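Long-range contacts in inactive glucansucrase (PDB 5JBD), which is a glucansucrase-like protein of glycoside hydrolase family 70, built on a circularly permuted TIM barrel and carrying a bound calcium ion: residues A[50-58]-A[850-858]; A[209-220]-A[760-771]. All blocks are in the same frame, centred on the assembly; numbering follows the deposited sequence.

Interaction 1 (A[50-58]-A[850-858]). With SO4 (sulfate ion), chain F.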
loop_
_atom_site.group_PDB
_atom_site.type_symbol
_atom_site.label_atom_id
_atom_site.label_comp_id
_atom_site.label_asym_id
_atom_site.label_seq_id
_atom_site.Cartn_x
_atom_site.Cartn_y
_atom_site.Cartn_z
ATOM N N ASP A 50 6.092 -25.911 -15.054
ATOM C CA ASP A 50 4.881 -26.689 -15.333
ATOM C C ASP A 50 4.873 -27.373 -16.719
ATOM O O ASP A 50 3.860 -27.378 -17.413
ATOM C CB ASP A 50 3.647 -25.785 -15.171
ATOM C CG ASP A 50 3.575 -25.136 -13.801
ATOM O OD1 ASP A 50 3.442 -25.875 -12.805
ATOM O OD2 ASP A 50 3.668 -23.895 -13.709
ATOM N N GLY A 51 6.016 -27.939 -17.113
ATOM C CA GLY A 51 6.177 -28.626 -18.418
ATOM C C GLY A 51 6.724 -27.762 -19.553
ATOM O O GLY A 51 7.292 -28.286 -20.517
ATOM N N TYR A 52 6.556 -26.442 -19.450
ATOM C CA TYR A 52 6.963 -25.514 -20.510
ATOM C C TYR A 52 8.430 -25.142 -20.343
ATOM O O TYR A 52 8.972 -25.233 -19.243
ATOM C CB TYR A 52 6.043 -24.268 -20.504
ATOM C CG TYR A 52 4.606 -24.672 -20.731
ATOM C CD1 TYR A 52 4.137 -24.929 -22.023
ATOM C CD2 TYR A 52 3.745 -24.899 -19.655
ATOM C CE1 TYR A 52 2.843 -25.362 -22.241
ATOM C CE2 TYR A 52 2.442 -25.330 -19.864
ATOM C CZ TYR A 52 1.994 -25.556 -21.159
ATOM O OH TYR A 52 0.712 -25.984 -21.374
ATOM N N LEU A 53 9.051 -24.711 -21.436
ATOM C CA LEU A 53 10.462 -24.300 -21.441
ATOM C C LEU A 53 10.601 -22.783 -21.548
ATOM O O LEU A 53 9.817 -22.140 -22.244
ATOM C CB LEU A 53 11.200 -24.943 -22.617
ATOM C CG LEU A 53 11.337 -26.473 -22.665
ATOM C CD1 LEU A 53 12.417 -26.845 -23.669
ATOM C CD2 LEU A 53 11.571 -27.158 -21.326
ATOM N N SER A 54 11.621 -22.237 -20.882
ATOM C CA SER A 54 11.988 -20.833 -20.981
ATOM C C SER A 54 13.320 -20.678 -21.703
ATOM O O SER A 54 14.272 -21.384 -21.384
ATOM C CB SER A 54 12.100 -20.224 -19.579
ATOM O OG SER A 54 12.643 -18.919 -19.646
ATOM N N TYR A 55 13.422 -19.723 -22.628
ATOM C CA TYR A 55 14.686 -19.470 -23.331
ATOM C C TYR A 55 15.853 -19.113 -22.413
ATOM O O TYR A 55 16.986 -19.386 -22.751
ATOM C CB TYR A 55 14.543 -18.396 -24.415
ATOM C CG TYR A 55 13.819 -18.892 -25.637
ATOM C CD1 TYR A 55 14.431 -19.796 -26.516
ATOM C CD2 TYR A 55 12.515 -18.467 -25.920
ATOM C CE1 TYR A 55 13.765 -20.268 -27.636
ATOM C CE2 TYR A 55 11.844 -18.930 -27.043
ATOM C CZ TYR A 55 12.469 -19.824 -27.892
ATOM O OH TYR A 55 11.802 -20.294 -28.986
ATOM N N THR A 56 15.584 -18.514 -21.262
ATOM C CA THR A 56 16.642 -18.141 -20.314
ATOM C C THR A 56 16.983 -19.240 -19.300
ATOM O O THR A 56 17.837 -19.035 -18.449
ATOM C CB THR A 56 16.281 -16.825 -19.570
ATOM O OG1 THR A 56 14.977 -16.940 -18.981
ATOM C CG2 THR A 56 16.296 -15.672 -20.550
ATOM N N ASP A 57 16.324 -20.396 -19.391
ATOM C CA ASP A 57 16.646 -21.544 -18.546
ATOM C C ASP A 57 17.792 -22.367 -19.138
ATOM O O ASP A 57 18.290 -22.091 -20.224
ATOM C CB ASP A 57 15.395 -22.417 -18.296
ATOM C CG ASP A 57 14.587 -21.974 -17.081
ATOM O OD1 ASP A 57 15.011 -21.053 -16.343
ATOM O OD2 ASP A 57 13.491 -22.530 -16.885
ATOM N N TRP A 58 18.209 -23.368 -18.373
ATOM C CA TRP A 58 19.334 -24.185 -18.682
ATOM C C TRP A 58 18.921 -25.659 -18.765
ATOM O O TRP A 58 17.857 -26.064 -18.268
ATOM C CB TRP A 58 20.393 -23.987 -17.594
ATOM C CG TRP A 58 21.010 -22.609 -17.542
ATOM C CD1 TRP A 58 20.361 -21.387 -17.449
ATOM C CD2 TRP A 58 22.401 -22.310 -17.520
ATOM N NE1 TRP A 58 21.268 -20.367 -17.413
ATOM C CE2 TRP A 58 22.525 -20.901 -17.447
ATOM C CE3 TRP A 58 23.558 -23.091 -17.562
ATOM C CZ2 TRP A 58 23.750 -20.272 -17.415
ATOM C CZ3 TRP A 58 24.779 -22.465 -17.530
ATOM C CH2 TRP A 58 24.867 -21.059 -17.460
ATOM N N GLY A 850 9.429 -10.499 -19.597
ATOM C CA GLY A 850 9.215 -10.663 -21.030
ATOM C C GLY A 850 8.073 -11.611 -21.326
ATOM O O GLY A 850 7.835 -12.559 -20.571
ATOM N N ILE A 851 7.387 -11.362 -22.437
ATOM C CA ILE A 851 6.214 -12.142 -22.838
ATOM C C ILE A 851 6.575 -13.316 -23.756
ATOM O O ILE A 851 5.741 -14.194 -23.976
ATOM C CB ILE A 851 5.137 -11.215 -23.485
ATOM C CG1 ILE A 851 3.724 -11.811 -23.400
ATOM C CG2 ILE A 851 5.451 -10.894 -24.949
ATOM C CD1 ILE A 851 3.256 -12.171 -22.011
ATOM N N GLY A 852 7.809 -13.319 -24.285
ATOM C CA GLY A 852 8.287 -14.352 -25.215
ATOM C C GLY A 852 9.283 -15.349 -24.654
ATOM O O GLY A 852 9.993 -15.993 -25.428
ATOM N N LEU A 853 9.353 -15.486 -23.327
ATOM C CA LEU A 853 10.246 -16.467 -22.697
ATOM C C LEU A 853 9.849 -17.899 -23.038
ATOM O O LEU A 853 10.723 -18.753 -23.223
ATOM C CB LEU A 853 10.294 -16.308 -21.166
ATOM C CG LEU A 853 10.971 -15.063 -20.585
ATOM C CD1 LEU A 853 10.920 -15.076 -19.062
ATOM C CD2 LEU A 853 12.410 -14.953 -21.041
ATOM N N ALA A 854 8.538 -18.152 -23.110
ATOM C CA ALA A 854 8.008 -19.495 -23.378
ATOM C C ALA A 854 8.413 -20.001 -24.757
ATOM O O ALA A 854 8.134 -19.348 -25.763
ATOM C CB ALA A 854 6.492 -19.498 -23.234
ATOM N N VAL A 855 9.064 -21.172 -24.796
ATOM C CA VAL A 855 9.607 -21.709 -26.037
ATOM C C VAL A 855 8.492 -22.282 -26.905
ATOM O O VAL A 855 7.719 -23.132 -26.464
ATOM C CB VAL A 855 10.679 -22.795 -25.774
ATOM C CG1 VAL A 855 11.159 -23.434 -27.078
ATOM C CG2 VAL A 855 11.862 -22.205 -25.013
ATOM N N LYS A 856 8.423 -21.783 -28.133
ATOM C CA LYS A 856 7.579 -22.341 -29.170
ATOM C C LYS A 856 8.484 -22.935 -30.232
ATOM O O LYS A 856 9.558 -22.392 -30.514
ATOM C CB LYS A 856 6.695 -21.254 -29.784
ATOM C CG LYS A 856 5.695 -20.673 -28.805
ATOM C CD LYS A 856 4.807 -19.605 -29.427
ATOM C CE LYS A 856 3.717 -19.199 -28.446
ATOM N NZ LYS A 856 2.875 -18.051 -28.885
ATOM N N LEU A 857 8.055 -24.051 -30.812
ATOM C CA LEU A 857 8.764 -24.663 -31.936
ATOM C C LEU A 857 8.521 -23.808 -33.186
ATOM O O LEU A 857 7.691 -22.897 -33.167
ATOM C CB LEU A 857 8.310 -26.120 -32.164
ATOM C CG LEU A 857 8.718 -27.271 -31.229
ATOM C CD1 LEU A 857 10.016 -27.877 -31.706
ATOM C CD2 LEU A 857 8.810 -26.924 -29.744
ATOM N N ALA A 858 9.250 -24.089 -34.265
ATOM C CA ALA A 858 9.134 -23.309 -35.510
ATOM C C ALA A 858 7.699 -23.275 -36.064
ATOM O O ALA A 858 7.273 -22.248 -36.601
ATOM C CB ALA A 858 10.108 -23.825 -36.564
HETATM S S SO4 F . 12.374 -26.592 -34.175
HETATM O O1 SO4 F . 13.284 -26.167 -35.264
HETATM O O2 SO4 F . 12.257 -28.068 -34.137
HETATM O O3 SO4 F . 11.033 -26.023 -34.416
HETATM O O4 SO4 F . 12.901 -26.119 -32.878
HETATM O O HOH W 1 7.475 -24.018 -23.735
HETATM O O HOH W 2 9.219 -19.033 -29.129
#

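Interaction 2 (A[209-220]-A[760-771])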
loop_
_atom_site.group_PDB
_atom_site.type_symbol
_atom_site.label_atom_id
_atom_site.label_comp_id
_atom_site.label_asym_id
_atom_site.label_seq_id
_atom_site.Cartn_x
_atom_site.Cartn_y
_atom_site.Cartn_z
ATOM N N THR A 209 -2.904 -24.445 -19.019
ATOM C CA THR A 209 -2.485 -24.122 -17.648
ATOM C C THR A 209 -3.645 -24.383 -16.686
ATOM O O THR A 209 -3.928 -23.559 -15.813
ATOM C CB THR A 209 -2.025 -22.648 -17.542
ATOM O OG1 THR A 209 -3.072 -21.795 -18.008
ATOM C CG2 THR A 209 -0.767 -22.412 -18.367
ATOM N N SER A 210 -4.299 -25.539 -16.844
ATOM C CA SER A 210 -5.592 -25.792 -16.198
ATOM C C SER A 210 -5.525 -25.858 -14.669
ATOM O O SER A 210 -6.519 -25.575 -14.003
ATOM C CB SER A 210 -6.271 -27.050 -16.755
ATOM O OG SER A 210 -5.493 -28.209 -16.533
ATOM N N TYR A 211 -4.362 -26.212 -14.131
ATOM C CA TYR A 211 -4.076 -26.111 -12.682
ATOM C C TYR A 211 -4.296 -24.672 -12.132
ATOM O O TYR A 211 -4.549 -24.499 -10.945
ATOM C CB TYR A 211 -2.640 -26.606 -12.359
ATOM C CG TYR A 211 -1.614 -25.972 -13.275
ATOM C CD1 TYR A 211 -1.141 -24.688 -13.031
ATOM C CD2 TYR A 211 -1.180 -26.627 -14.434
ATOM C CE1 TYR A 211 -0.258 -24.074 -13.894
ATOM C CE2 TYR A 211 -0.299 -26.008 -15.313
ATOM C CZ TYR A 211 0.156 -24.728 -15.033
ATOM O OH TYR A 211 1.037 -24.084 -15.864
ATOM N N ALA A 212 -4.173 -23.654 -12.986
ATOM C CA ALA A 212 -4.410 -22.237 -12.588
ATOM C C ALA A 212 -5.811 -21.700 -12.937
ATOM O O ALA A 212 -6.079 -20.503 -12.752
ATOM C CB ALA A 212 -3.338 -21.338 -13.198
ATOM N N ASP A 213 -6.695 -22.571 -13.434
ATOM C CA ASP A 213 -8.062 -22.186 -13.751
ATOM C C ASP A 213 -8.867 -21.868 -12.491
ATOM O O ASP A 213 -8.560 -22.362 -11.395
ATOM C CB ASP A 213 -8.798 -23.282 -14.530
ATOM C CG ASP A 213 -8.299 -23.444 -15.959
ATOM O OD1 ASP A 213 -7.417 -22.680 -16.399
ATOM O OD2 ASP A 213 -8.800 -24.365 -16.647
ATOM N N SER A 214 -9.878 -21.014 -12.658
ATOM C CA SER A 214 -10.768 -20.643 -11.574
ATOM C C SER A 214 -12.189 -20.411 -12.101
ATOM O O SER A 214 -12.383 -19.908 -13.207
ATOM C CB SER A 214 -10.238 -19.399 -10.855
ATOM O OG SER A 214 -11.161 -18.890 -9.896
ATOM N N ASN A 215 -13.163 -20.804 -11.286
ATOM C CA ASN A 215 -14.576 -20.488 -11.510
ATOM C C ASN A 215 -14.952 -19.121 -10.908
ATOM O O ASN A 215 -16.098 -18.732 -11.005
ATOM C CB ASN A 215 -15.463 -21.568 -10.888
ATOM C CG ASN A 215 -15.343 -22.903 -11.595
ATOM O OD1 ASN A 215 -15.234 -23.936 -10.945
ATOM N ND2 ASN A 215 -15.340 -22.891 -12.929
ATOM N N TYR A 216 -14.004 -18.430 -10.275
ATOM C CA TYR A 216 -14.272 -17.170 -9.599
ATOM C C TYR A 216 -13.606 -16.022 -10.354
ATOM O O TYR A 216 -13.998 -15.751 -11.488
ATOM C CB TYR A 216 -13.921 -17.304 -8.113
ATOM C CG TYR A 216 -14.875 -18.296 -7.489
ATOM C CD1 TYR A 216 -16.160 -17.905 -7.131
ATOM C CD2 TYR A 216 -14.533 -19.643 -7.350
ATOM C CE1 TYR A 216 -17.073 -18.813 -6.619
ATOM C CE2 TYR A 216 -15.442 -20.566 -6.821
ATOM C CZ TYR A 216 -16.712 -20.145 -6.466
ATOM O OH TYR A 216 -17.632 -21.033 -5.939
ATOM N N ARG A 217 -12.595 -15.379 -9.783
ATOM C CA ARG A 217 -12.014 -14.186 -10.384
ATOM C C ARG A 217 -13.089 -13.144 -10.759
ATOM O O ARG A 217 -13.050 -12.562 -11.850
ATOM C CB ARG A 217 -11.115 -14.540 -11.598
ATOM C CG ARG A 217 -9.871 -15.370 -11.246
ATOM C CD ARG A 217 -8.824 -15.398 -12.368
ATOM N NE ARG A 217 -7.617 -16.138 -11.976
ATOM C CZ ARG A 217 -7.199 -17.325 -12.469
ATOM N NH1 ARG A 217 -7.846 -17.964 -13.446
ATOM N NH2 ARG A 217 -6.089 -17.873 -11.981
ATOM N N LEU A 218 -14.054 -12.928 -9.867
ATOM C CA LEU A 218 -15.053 -11.872 -10.079
ATOM C C LEU A 218 -14.320 -10.576 -9.803
ATOM O O LEU A 218 -13.953 -10.307 -8.664
ATOM C CB LEU A 218 -16.253 -12.029 -9.151
ATOM C CG LEU A 218 -17.025 -13.349 -9.258
ATOM C CD1 LEU A 218 -18.280 -13.318 -8.397
ATOM C CD2 LEU A 218 -17.383 -13.714 -10.696
ATOM N N MET A 219 -14.014 -9.824 -10.854
ATOM C CA MET A 219 -13.208 -8.606 -10.711
ATOM C C MET A 219 -14.102 -7.365 -10.633
ATOM O O MET A 219 -15.185 -7.344 -11.178
ATOM C CB MET A 219 -12.228 -8.464 -11.869
ATOM C CG MET A 219 -11.188 -9.577 -11.885
ATOM S SD MET A 219 -9.942 -9.313 -13.135
ATOM C CE MET A 219 -8.998 -7.960 -12.497
ATOM N N ASN A 220 -13.622 -6.363 -9.918
ATOM C CA ASN A 220 -14.266 -5.056 -9.815
ATOM C C ASN A 220 -15.593 -5.117 -9.050
ATOM O O ASN A 220 -16.442 -4.247 -9.223
ATOM C CB ASN A 220 -14.463 -4.410 -11.208
ATOM C CG ASN A 220 -13.205 -4.449 -12.058
ATOM O OD1 ASN A 220 -12.187 -3.837 -11.734
ATOM N ND2 ASN A 220 -13.267 -5.184 -13.151
ATOM N N GLU A 760 5.387 -19.852 -12.189
ATOM C CA GLU A 760 4.301 -20.705 -12.629
ATOM C C GLU A 760 3.930 -20.309 -14.053
ATOM O O GLU A 760 3.925 -19.125 -14.383
ATOM C CB GLU A 760 3.104 -20.531 -11.689
ATOM C CG GLU A 760 1.982 -21.549 -11.871
ATOM C CD GLU A 760 0.806 -21.338 -10.927
ATOM O OE1 GLU A 760 0.826 -20.395 -10.088
ATOM O OE2 GLU A 760 -0.160 -22.123 -11.037
ATOM N N ALA A 761 3.632 -21.293 -14.899
ATOM C CA ALA A 761 3.120 -21.000 -16.233
ATOM C C ALA A 761 1.647 -20.638 -16.093
ATOM O O ALA A 761 0.827 -21.467 -15.687
ATOM C CB ALA A 761 3.306 -22.172 -17.187
ATOM N N VAL A 762 1.331 -19.392 -16.406
ATOM C CA VAL A 762 -0.059 -18.908 -16.407
ATOM C C VAL A 762 -0.403 -18.396 -17.797
ATOM O O VAL A 762 0.488 -17.977 -18.534
ATOM C CB VAL A 762 -0.282 -17.785 -15.368
ATOM C CG1 VAL A 762 -0.311 -18.370 -13.970
ATOM C CG2 VAL A 762 0.780 -16.697 -15.459
ATOM N N THR A 763 -1.681 -18.449 -18.159
ATOM C CA THR A 763 -2.146 -17.891 -19.413
ATOM C C THR A 763 -2.674 -16.480 -19.127
ATOM O O THR A 763 -3.535 -16.303 -18.246
ATOM C CB THR A 763 -3.212 -18.783 -20.045
ATOM O OG1 THR A 763 -2.675 -20.103 -20.228
ATOM C CG2 THR A 763 -3.643 -18.232 -21.397
ATOM N N VAL A 764 -2.155 -15.483 -19.856
ATOM C CA VAL A 764 -2.439 -14.069 -19.547
ATOM C C VAL A 764 -2.858 -13.185 -20.721
ATOM O O VAL A 764 -2.642 -13.512 -21.885
ATOM C CB VAL A 764 -1.237 -13.383 -18.857
ATOM C CG1 VAL A 764 -0.730 -14.223 -17.687
ATOM C CG2 VAL A 764 -0.107 -13.076 -19.837
ATOM N N THR A 765 -3.452 -12.039 -20.374
ATOM C CA THR A 765 -3.893 -11.033 -21.343
ATOM C C THR A 765 -3.540 -9.656 -20.787
ATOM O O THR A 765 -3.696 -9.400 -19.584
ATOM C CB THR A 765 -5.409 -11.141 -21.596
ATOM O OG1 THR A 765 -5.686 -12.390 -22.233
ATOM C CG2 THR A 765 -5.926 -10.007 -22.477
ATOM N N ARG A 766 -3.060 -8.780 -21.667
ATOM C CA ARG A 766 -2.621 -7.435 -21.287
ATOM C C ARG A 766 -3.855 -6.558 -21.039
ATOM O O ARG A 766 -4.638 -6.343 -21.948
ATOM C CB ARG A 766 -1.780 -6.823 -22.422
ATOM C CG ARG A 766 -1.216 -5.433 -22.156
ATOM C CD ARG A 766 -0.114 -5.464 -21.123
ATOM N NE ARG A 766 0.419 -4.119 -20.897
ATOM C CZ ARG A 766 -0.164 -3.173 -20.152
ATOM N NH1 ARG A 766 -1.331 -3.404 -19.549
ATOM N NH2 ARG A 766 0.423 -1.974 -20.020
ATOM N N THR A 767 -3.983 -6.027 -19.823
ATOM C CA THR A 767 -5.163 -5.246 -19.443
ATOM C C THR A 767 -4.837 -3.955 -18.712
ATOM O O THR A 767 -3.709 -3.752 -18.245
ATOM C CB THR A 767 -6.095 -6.056 -18.514
ATOM O OG1 THR A 767 -5.462 -6.268 -17.245
ATOM C CG2 THR A 767 -6.473 -7.388 -19.144
ATOM N N ASN A 768 -5.861 -3.101 -18.599
ATOM C CA ASN A 768 -5.823 -1.953 -17.692
ATOM C C ASN A 768 -6.110 -2.422 -16.253
ATOM O O ASN A 768 -6.206 -3.635 -15.990
ATOM C CB ASN A 768 -6.804 -0.858 -18.164
ATOM C CG ASN A 768 -8.272 -1.257 -18.047
ATOM O OD1 ASN A 768 -8.634 -2.259 -17.423
ATOM N ND2 ASN A 768 -9.137 -0.454 -18.658
ATOM N N ASN A 769 -6.275 -1.470 -15.337
ATOM C CA ASN A 769 -6.499 -1.792 -13.920
ATOM C C ASN A 769 -7.892 -2.361 -13.578
ATOM O O ASN A 769 -8.144 -2.714 -12.425
ATOM C CB ASN A 769 -6.161 -0.599 -13.030
ATOM C CG ASN A 769 -7.067 0.602 -13.262
ATOM O OD1 ASN A 769 -7.923 0.604 -14.149
ATOM N ND2 ASN A 769 -6.836 1.650 -12.490
ATOM N N ARG A 770 -8.780 -2.452 -14.564
ATOM C CA ARG A 770 -10.047 -3.173 -14.408
ATOM C C ARG A 770 -10.068 -4.562 -15.087
ATOM O O ARG A 770 -11.104 -5.216 -15.136
ATOM C CB ARG A 770 -11.203 -2.326 -14.929
ATOM C CG ARG A 770 -11.340 -0.964 -14.269
ATOM C CD ARG A 770 -12.608 -0.250 -14.754
ATOM N NE ARG A 770 -13.820 -1.032 -14.501
ATOM C CZ ARG A 770 -14.396 -1.201 -13.308
ATOM N NH1 ARG A 770 -13.897 -0.657 -12.192
ATOM N NH2 ARG A 770 -15.501 -1.923 -13.221
ATOM N N GLY A 771 -8.929 -5.037 -15.588
ATOM C CA GLY A 771 -8.895 -6.328 -16.290
ATOM C C GLY A 771 -9.526 -6.320 -17.678
ATOM O O GLY A 771 -9.844 -7.368 -18.218
HETATM O O HOH W 3 -16.040 -1.586 -10.419
#

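Interaction 1 (A[50-58]-A[850-858])
Leu-53 and Val-855 start a short antiparallel pairing between two loops, a single beta bridge in which Ser-54 faces Ala-854 as a non-hydrogen-bonded pair. The carbonyl of Leu-53 takes the backbone N-H of Val-855, with N 2.8 Å from Leu-53 O. The same oxygen has the CA-H of Ala-854 beside it. Water bridges the same two residues: water 1 accepts from Leu-53 N and lies within hydrogen-bonding distance of Val-855 O. On the apolar side, Leu-53 CB rests on Val-855 CG2 at 3.7 Å.

At Ser-54 the chains come close enough for its CA to lie 3.3 Å from Leu-853 O in a CA-H...O contact. The CB atoms of Ser-54 and Ala-854 point away from the opposing loop, and both side chains touch Phe-787 of strand 784-791; Ser-54 OG still reaches Leu-853 CB at 3.8 Å.

Tyr-55 supplies the second backbone bond, its N donating to Leu-853 O at 2.9 Å. Its ring lies across Val-855. Chi1 of 175° puts CG1 of that valine anti to the backbone N and leaves CG2 beside that N, over one face of the ring in a CH-pi contact, 3.6 Å from the centroid and 3° off the normal. Gly-852 O sits at the ring edge, while water 2, in the ring plane, joins Tyr-55 OH to Lys-856 N. A sulfate ion, probably from the crystallisation liquor, accepts from Ala-858 N and Thr-879 N.

A type I turn from Ser-54 to Asp-57, closed by Asp-57 N on Ser-54 O, swings the chain off the bridge. On this turn Thr-56, which also touches Ala-161 of helix 151-162, straddles one methyl of Leu-853: CD2 lies 3.8 Å from Thr-56 OG1 and 4.0 Å from Thr-56 CG2.

Interaction 2 (A[209-220]-A[760-771])
Thr-209 and Tyr-211 both place a side chain between the backbone N and the carbonyl carbon, with chi1 55° for OG1 and 49° for the ring, and this turns both hydroxyls onto Ala-761 and Thr-763 of the strand. Thr-209 OG1 and Thr-763 OG1 share a hydrogen bond of 2.8 Å. Tyr-211 OH donates to Ala-761 O at 2.6 Å, and the Tyr-211 ring has the carbonyl carbon of Thr-209 over one face. The Glu-760 carboxylate lies at the ring edge, OE2 3.4 Å from Tyr-211 CD1; its other oxygen, OE1, is bonded to Thr-790 OG1 and Ala-838 N. The strand, 758-767, belongs to a six-stranded antiparallel sheet, and the loop arches over it to touch again beyond its end.

There a type I turn, Asn-768 to Gly-771, also holds an Asx turn. Asn-220 grips Arg-770 twice: ND2 donates to Arg-770 O at 2.9 Å, nearly straight at 170°, and the amide stacks on the guanidinium, CG 3.5 Å above its plane. Water 3, at the guanidinium edge, accepts from Arg-770 NH2 and can donate to Asn-220 O. Alongside, Met-219 CE lies 4.1 Å from Gly-771 CA.

Overall arrangement
Interaction 2 is nested along the chain inside the loop closed by interaction 1, and their centres are about 20 Å apart. Asp-50 and Tyr-52 join them. Asp-50 OD2 lies 2.9 Å from Ala-761 N, a probable hydrogen bond, and Asp-50 CB packs 3.2 Å from Tyr-211 OH. Tyr-52 CD2 meets Ala-761 CB at 3.7 Å, while its hydroxyl bonds to Asn-208 O, just before Thr-209. Interaction 2 leads toward the calcium ion: the Met-219 side chain comes within about 7 Å of the ion, and Asn-220 N donates to Glu-237, which binds it together with Asp-243, Asn-287 and Asn-751. Interaction 1 lies further out, its centre about 33 Å from the chain's, against about 22 Å.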